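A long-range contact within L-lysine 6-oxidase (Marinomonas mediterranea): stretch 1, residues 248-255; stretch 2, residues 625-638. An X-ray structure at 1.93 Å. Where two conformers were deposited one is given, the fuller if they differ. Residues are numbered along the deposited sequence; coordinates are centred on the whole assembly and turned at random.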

# COMPACT_ATOMS: atom_id res chain seq x y z
N SER A 248 13.69 -24.98 -6.23
CA SER A 248 13.61 -23.94 -7.25
C SER A 248 14.82 -24.10 -8.19
O SER A 248 15.69 -24.95 -7.95
CB SER A 248 13.56 -22.57 -6.58
OG SER A 248 14.70 -22.32 -5.78
N PRO A 249 14.84 -23.41 -9.33
CA PRO A 249 15.91 -23.73 -10.27
C PRO A 249 17.34 -23.54 -9.74
O PRO A 249 17.57 -22.68 -8.87
CB PRO A 249 15.65 -22.82 -11.43
CG PRO A 249 14.16 -22.51 -11.37
CD PRO A 249 13.94 -22.40 -9.87
N ASP A 250 18.25 -24.37 -10.24
CA ASP A 250 19.69 -24.19 -9.98
C ASP A 250 20.21 -23.29 -11.08
O ASP A 250 20.47 -23.77 -12.26
CB ASP A 250 20.42 -25.53 -9.96
CG ASP A 250 21.89 -25.42 -9.57
OD1 ASP A 250 22.43 -24.28 -9.51
OD2 ASP A 250 22.49 -26.49 -9.33
N PHE A 251 20.43 -22.01 -10.73
CA PHE A 251 20.85 -21.05 -11.75
C PHE A 251 22.36 -20.99 -12.02
O PHE A 251 22.81 -20.24 -12.89
CB PHE A 251 20.33 -19.63 -11.40
CG PHE A 251 18.84 -19.46 -11.57
CD1 PHE A 251 18.30 -19.29 -12.83
CD2 PHE A 251 17.99 -19.42 -10.49
CE1 PHE A 251 16.98 -19.07 -13.03
CE2 PHE A 251 16.62 -19.18 -10.67
CZ PHE A 251 16.13 -19.01 -11.94
N ALA A 252 23.11 -21.87 -11.38
CA ALA A 252 24.55 -22.00 -11.58
C ALA A 252 25.03 -23.36 -11.23
O ALA A 252 25.83 -23.57 -10.28
CB ALA A 252 25.29 -20.96 -10.74
N PRO A 253 24.59 -24.31 -12.04
CA PRO A 253 24.75 -25.70 -11.62
C PRO A 253 26.19 -26.19 -11.55
O PRO A 253 26.46 -27.10 -10.76
CB PRO A 253 23.94 -26.47 -12.68
CG PRO A 253 23.83 -25.52 -13.82
CD PRO A 253 23.74 -24.19 -13.23
N GLU A 254 27.12 -25.57 -12.30
CA GLU A 254 28.51 -26.00 -12.21
C GLU A 254 29.23 -25.47 -10.98
O GLU A 254 30.37 -25.86 -10.74
CB GLU A 254 29.25 -25.55 -13.42
CG GLU A 254 28.73 -26.22 -14.67
CD GLU A 254 29.07 -25.51 -15.98
OE1 GLU A 254 29.64 -26.14 -16.92
OE2 GLU A 254 28.73 -24.30 -16.12
N ILE A 255 28.63 -24.55 -10.24
CA ILE A 255 29.25 -23.95 -9.06
C ILE A 255 28.69 -24.64 -7.82
O ILE A 255 27.48 -24.73 -7.64
CB ILE A 255 28.98 -22.44 -9.02
CG1 ILE A 255 29.50 -21.83 -10.33
CG2 ILE A 255 29.63 -21.81 -7.79
CD1 ILE A 255 29.49 -20.37 -10.49
N HIS A 625 8.55 -12.89 -11.90
CA HIS A 625 9.56 -12.91 -12.97
C HIS A 625 10.90 -13.65 -12.74
O HIS A 625 11.81 -13.47 -13.50
CB HIS A 625 9.82 -11.54 -13.34
CG HIS A 625 8.63 -10.87 -13.93
ND1 HIS A 625 8.07 -11.29 -15.12
CD2 HIS A 625 7.92 -9.79 -13.54
CE1 HIS A 625 7.06 -10.50 -15.45
NE2 HIS A 625 6.95 -9.57 -14.51
N TRP A 626 10.93 -14.51 -11.73
CA TRP A 626 12.08 -15.40 -11.41
C TRP A 626 12.65 -16.05 -12.68
O TRP A 626 13.87 -16.20 -12.83
CB TRP A 626 11.69 -16.40 -10.32
CG TRP A 626 10.49 -17.19 -10.67
CD1 TRP A 626 9.19 -16.79 -10.54
CD2 TRP A 626 10.45 -18.48 -11.33
NE1 TRP A 626 8.34 -17.75 -11.05
CE2 TRP A 626 9.08 -18.80 -11.52
CE3 TRP A 626 11.42 -19.38 -11.78
CZ2 TRP A 626 8.66 -19.98 -12.15
CZ3 TRP A 626 11.01 -20.57 -12.35
CH2 TRP A 626 9.63 -20.85 -12.58
N SER A 627 11.77 -16.49 -13.57
CA SER A 627 12.18 -17.27 -14.69
C SER A 627 12.89 -16.49 -15.73
O SER A 627 13.42 -17.08 -16.69
CB SER A 627 11.04 -18.08 -15.32
OG SER A 627 10.09 -17.27 -15.95
N ALA A 628 12.93 -15.16 -15.58
CA ALA A 628 13.61 -14.32 -16.54
C ALA A 628 15.12 -14.29 -16.30
O ALA A 628 15.88 -13.86 -17.17
CB ALA A 628 13.09 -12.91 -16.45
N LEU A 629 15.55 -14.76 -15.14
CA LEU A 629 16.98 -14.61 -14.73
C LEU A 629 17.89 -15.56 -15.46
O LEU A 629 17.46 -16.55 -16.05
CB LEU A 629 17.18 -14.76 -13.23
CG LEU A 629 16.41 -13.69 -12.45
CD1 LEU A 629 16.20 -14.01 -10.98
CD2 LEU A 629 17.09 -12.34 -12.54
N ALA A 630 19.17 -15.20 -15.47
CA ALA A 630 20.16 -15.92 -16.22
C ALA A 630 20.58 -17.21 -15.53
O ALA A 630 20.51 -17.34 -14.30
CB ALA A 630 21.39 -15.06 -16.36
N PHE A 631 21.13 -18.10 -16.33
CA PHE A 631 21.88 -19.23 -15.81
C PHE A 631 23.34 -18.90 -15.99
O PHE A 631 23.81 -18.58 -17.12
CB PHE A 631 21.56 -20.49 -16.59
CG PHE A 631 20.24 -21.07 -16.23
CD1 PHE A 631 19.06 -20.49 -16.69
CD2 PHE A 631 20.15 -22.10 -15.29
CE1 PHE A 631 17.82 -20.97 -16.27
CE2 PHE A 631 18.91 -22.61 -14.88
CZ PHE A 631 17.74 -22.04 -15.40
N ILE A 632 24.06 -19.01 -14.91
CA ILE A 632 25.52 -18.74 -14.90
C ILE A 632 26.21 -20.03 -15.27
O ILE A 632 26.05 -21.04 -14.61
CB ILE A 632 26.01 -18.24 -13.52
CG1 ILE A 632 25.10 -17.15 -12.98
CG2 ILE A 632 27.46 -17.79 -13.58
CD1 ILE A 632 24.87 -15.95 -13.91
N ARG A 633 26.99 -19.99 -16.35
CA ARG A 633 27.59 -21.18 -16.87
C ARG A 633 28.95 -20.98 -17.54
O ARG A 633 29.29 -19.85 -17.98
CB ARG A 633 26.59 -21.83 -17.78
CG ARG A 633 26.94 -22.05 -19.19
CD ARG A 633 25.81 -22.71 -19.95
NE ARG A 633 26.09 -24.06 -20.23
CZ ARG A 633 25.27 -24.85 -20.92
NH1 ARG A 633 24.08 -24.40 -21.35
NH2 ARG A 633 25.62 -26.06 -21.22
N ASP A 634 29.75 -22.05 -17.53
CA ASP A 634 31.08 -22.00 -18.01
C ASP A 634 31.06 -22.03 -19.56
O ASP A 634 30.69 -23.05 -20.17
CB ASP A 634 31.92 -23.13 -17.44
CG ASP A 634 33.36 -23.09 -17.87
OD1 ASP A 634 33.81 -22.15 -18.52
OD2 ASP A 634 34.07 -24.11 -17.57
N ARG A 635 31.43 -20.91 -20.14
CA ARG A 635 31.51 -20.73 -21.60
C ARG A 635 32.74 -21.42 -22.22
O ARG A 635 32.85 -21.52 -23.46
CB ARG A 635 31.57 -19.24 -21.87
CG ARG A 635 30.28 -18.50 -21.57
CD ARG A 635 29.31 -18.68 -22.73
NE ARG A 635 28.46 -17.52 -22.82
CZ ARG A 635 28.36 -16.68 -23.83
NH1 ARG A 635 29.02 -16.84 -24.96
NH2 ARG A 635 27.55 -15.66 -23.70
N ASN A 636 33.63 -21.90 -21.35
CA ASN A 636 34.84 -22.62 -21.74
C ASN A 636 34.91 -24.03 -21.18
O ASN A 636 36.02 -24.56 -20.98
CB ASN A 636 36.09 -21.92 -21.30
CG ASN A 636 37.28 -22.26 -22.16
OD1 ASN A 636 37.12 -22.62 -23.35
ND2 ASN A 636 38.49 -22.11 -21.59
N GLN A 637 33.74 -24.62 -21.02
CA GLN A 637 33.54 -25.92 -20.38
C GLN A 637 34.36 -27.06 -21.03
O GLN A 637 34.81 -27.98 -20.33
CB GLN A 637 32.04 -26.29 -20.48
CG GLN A 637 31.71 -27.56 -19.72
CD GLN A 637 31.99 -28.87 -20.49
OE1 GLN A 637 32.16 -29.92 -19.87
NE2 GLN A 637 32.05 -28.83 -21.80
N ASN A 638 34.59 -26.95 -22.35
CA ASN A 638 35.44 -27.95 -23.04
C ASN A 638 36.89 -27.96 -22.72
O ASN A 638 37.60 -28.78 -23.27
CB ASN A 638 35.40 -27.67 -24.50
CG ASN A 638 34.09 -27.88 -25.02
OD1 ASN A 638 33.30 -28.53 -24.32
ND2 ASN A 638 33.78 -27.34 -26.20
O HOH W 1 26.79 -23.60 -14.27
O HOH W 2 28.89 -25.10 -19.39
O HOH W 3 32.97 -26.18 -16.29

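Two segments meet here, their touching residues at least 375 positions apart in sequence, burying 581 Å² in total. The contacts of stretch 2 with stretch 1 are mainly aromatic and apolar up to Ile632 and mainly polar beyond it.

At Trp626, in a short 3-10 segment, CA-to-CB points sideways, but with chi1 in the p well the end of the indole comes nearer, and Trp626 CZ3 lies 3.8 Å from Pro249 CG. The same residue's carbonyl O accepts the backbone bond from Leu629 N, and Trp626 O also sits 3.7 Å from Phe251 CZ. Leu629 points toward stretch 1, Leu629 CB being 4.3 Å from Phe251 CE1, while Ala630 turns its methyl away and offers its backbone instead, with Ala630 O 3.3 Å from Phe251 CD1. Phe251, the residue most covered by its partner stretch, thus has a ring lined by carbonyl oxygens as well as carbon.

The strand begins at Phe631. Its CA-to-CB bond runs sideways, yet the ring reaches Phe251: Phe631 CZ is 3.8 Å from Phe251 CD1, which lies over one face of the Phe631 ring. The two rings are oblique, with planes at 46°. Near the plane of the Phe631 ring, at its edge, Asp250 O approaches Phe631 CE2 at 3.3 Å, a place where the ring's CH groups suit a carbonyl.

Ile632 carries the backbone join. Ile632 N donates to Phe251 O at 2.7 Å with an angle of 161°, and Phe251 O also receives a CA-H...O contact from Phe631 CA at 3.2 Å. Ile632 O in turn meets Ala252 CA at 3.5 Å. The side chains pack beside this join, Ala252 CB to Ile632 CB at 4.0 Å; the small methyl of Ala252 accompanies a close approach of the backbones, the CA atoms of Ala252 and Ile632 being 4.8 Å apart. One water accepts from Glu254 N and donates to both Glu254 OE2 and Ile632 O.

At Arg633, a second water accepts from NE and donates to Glu254 OE1 and Asp634 O, so water mediates between the arginine and the carboxylate. At Asp634, Glu254 points toward stretch 2 from the turn between Ala252 and Ile255, and Glu254 OE2 accepts from Asp634 N at 2.8 Å, a carboxylate satisfying a strand NH where stretch 1 supplies a side chain in place of a carbonyl.

Asp634 OD1 accepts from Asn636 N at 2.8 Å within the turn that ends at Gln637, and Gln637 CG lies 3.8 Å from Glu254 OE1 at the exposed end of the contact.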